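Local coordinates for FdxN element excision controlling factor protein (Anabaena variabilis, PDB 2OKF), which probably binds nucleic acid as an XisH-family protein, implicated in the site-specific recombination that excises the fdxN element from cyanobacterial nitrogen-fixation genes, at residues A[28-32]-A[86-91]. Numbering follows the deposited sequence. Where two conformers were deposited one is given.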
loop_
_atom_site.group_PDB
_atom_site.type_symbol
_atom_site.label_atom_id
_atom_site.label_comp_id
_atom_site.label_asym_id
_atom_site.label_seq_id
_atom_site.Cartn_x
_atom_site.Cartn_y
_atom_site.Cartn_z
ATOM N N LEU A 28 18.566 2.013 5.077
ATOM C CA LEU A 28 18.720 2.825 3.898
ATOM C C LEU A 28 17.664 3.916 4.086
ATOM O O LEU A 28 16.468 3.614 4.107
ATOM C CB LEU A 28 18.390 2.031 2.635
ATOM C CG LEU A 28 18.329 2.861 1.355
ATOM C CD1 LEU A 28 19.646 3.500 1.025
ATOM C CD2 LEU A 28 17.864 1.907 0.259
ATOM N N THR A 29 18.087 5.162 4.192
ATOM C CA THR A 29 17.119 6.261 4.362
ATOM C C THR A 29 16.874 6.916 3.024
ATOM O O THR A 29 17.794 7.057 2.219
ATOM C CB THR A 29 17.570 7.286 5.389
ATOM O OG1 THR A 29 18.885 7.760 5.052
ATOM C CG2 THR A 29 17.576 6.632 6.791
ATOM N N ILE A 30 15.620 7.296 2.792
ATOM C CA ILE A 30 15.230 7.907 1.529
ATOM C C ILE A 30 14.474 9.212 1.818
ATOM O O ILE A 30 13.467 9.205 2.528
ATOM C CB ILE A 30 14.322 6.949 0.713
ATOM C CG1 ILE A 30 14.933 5.543 0.636
ATOM C CG2 ILE A 30 14.062 7.498 -0.713
ATOM C CD1 ILE A 30 14.001 4.503 0.055
ATOM N N SER A 31 14.976 10.317 1.287
ATOM C CA SER A 31 14.286 11.599 1.411
ATOM C C SER A 31 14.052 12.145 0.010
ATOM O O SER A 31 14.982 12.296 -0.763
ATOM C CB SER A 31 15.101 12.583 2.248
ATOM O OG SER A 31 15.093 12.192 3.617
ATOM N N VAL A 32 12.803 12.415 -0.357
ATOM C CA VAL A 32 12.582 12.948 -1.673
ATOM C C VAL A 32 11.235 13.628 -1.754
ATOM O O VAL A 32 10.273 13.221 -1.088
ATOM C CB VAL A 32 12.685 11.859 -2.788
ATOM C CG1 VAL A 32 11.589 10.880 -2.656
ATOM C CG2 VAL A 32 12.672 12.494 -4.192
ATOM N N ALA A 86 9.979 6.163 -4.905
ATOM C CA ALA A 86 10.999 7.079 -4.400
ATOM C C ALA A 86 12.390 6.683 -4.933
ATOM O O ALA A 86 13.164 7.532 -5.364
ATOM C CB ALA A 86 10.981 7.081 -2.882
ATOM N N LEU A 87 12.722 5.408 -4.893
ATOM C CA LEU A 87 14.037 4.954 -5.350
ATOM C C LEU A 87 14.278 5.271 -6.835
ATOM O O LEU A 87 15.394 5.555 -7.213
ATOM C CB LEU A 87 14.225 3.454 -5.085
ATOM C CG LEU A 87 14.457 3.170 -3.619
ATOM C CD1 LEU A 87 14.322 1.643 -3.339
ATOM C CD2 LEU A 87 15.882 3.626 -3.200
ATOM N N ARG A 88 13.244 5.196 -7.667
ATOM C CA ARG A 88 13.400 5.549 -9.062
ATOM C C ARG A 88 13.995 6.933 -9.216
ATOM O O ARG A 88 14.788 7.172 -10.099
ATOM C CB ARG A 88 12.068 5.580 -9.820
ATOM C CG ARG A 88 11.536 4.322 -10.183
ATOM C CD ARG A 88 10.294 4.520 -11.066
ATOM N NE ARG A 88 9.631 3.258 -10.999
ATOM C CZ ARG A 88 8.336 3.075 -11.139
ATOM N NH1 ARG A 88 7.478 4.060 -11.402
ATOM N NH2 ARG A 88 7.898 1.815 -11.031
ATOM N N LYS A 89 13.546 7.854 -8.361
ATOM C CA LYS A 89 13.917 9.253 -8.422
ATOM C C LYS A 89 15.112 9.641 -7.547
ATOM O O LYS A 89 15.533 10.819 -7.553
ATOM C CB LYS A 89 12.686 10.078 -8.062
ATOM C CG LYS A 89 11.452 9.773 -8.945
ATOM C CD LYS A 89 11.594 10.265 -10.355
ATOM C CE LYS A 89 10.300 10.044 -11.157
ATOM N NZ LYS A 89 10.079 8.591 -11.580
ATOM N N VAL A 90 15.722 8.664 -6.881
ATOM C CA VAL A 90 16.861 8.906 -6.012
ATOM C C VAL A 90 18.061 7.980 -6.317
ATOM O O VAL A 90 19.195 8.424 -6.453
ATOM C CB VAL A 90 16.444 8.776 -4.536
ATOM C CG1 VAL A 90 17.650 9.020 -3.647
ATOM C CG2 VAL A 90 15.387 9.798 -4.217
ATOM N N GLU A 91 17.802 6.683 -6.415
ATOM C CA GLU A 91 18.835 5.716 -6.706
ATOM C C GLU A 91 18.246 4.674 -7.691
ATOM O O GLU A 91 17.874 3.547 -7.341
ATOM C CB GLU A 91 19.332 5.099 -5.400
ATOM C CG GLU A 91 20.660 4.445 -5.555
ATOM C CD GLU A 91 21.226 3.972 -4.248
ATOM O OE1 GLU A 91 20.458 3.934 -3.227
ATOM O OE2 GLU A 91 22.435 3.658 -4.286
#
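Ile30 and Val32 lay their side chains over the C-terminal part of helix 69-90, where Ala86 offers a single methyl to both. Ile30 CG2 lies 3.8 Å from Ala86 CB, and Val32 CG1 approaches the same methyl at 3.9 Å. The two branches of Ile30 divide the work: with CG1 beside the backbone N (chi1 -49°), CG2 is anti to that N and meets Ala86, while CD1 reaches Leu87 CD2 at 3.9 Å, Ile30 being set roughly perpendicular to Leu87. Ile30, Ala86 and Leu87 form the tight, buried part of the contact, and Leu46 also packs on Ile30.

Toward solvent, Val90 closes the edge. Its CG2 sits 3.7 Å from Val32 CB, just as close a fit although Val90 is exposed, and the valine side chains run antiparallel alongside each other. The packing is looser at Leu28, whose CD2 remains 4.3 Å from Leu87 CD2, although both leucines also rest on Ala57 of strand 54-60. Beside them the Glu91 carboxylate turns to Arg94 in a salt bridge. Phe113 of the second subunit packs on Val32 and Ala86, bringing this patch to the dimer interface.

Leu87 O accepts from both Val90 N and Glu91 N. The arrangement is apolar strand-on-helix packing, here joining the small 31-32/35-36 hairpin to the long helix of the beta-alpha-beta crossover that links the parallel neighbouring strands 54-60 and 94-101 in a PDDEXK-clan alpha/beta fold.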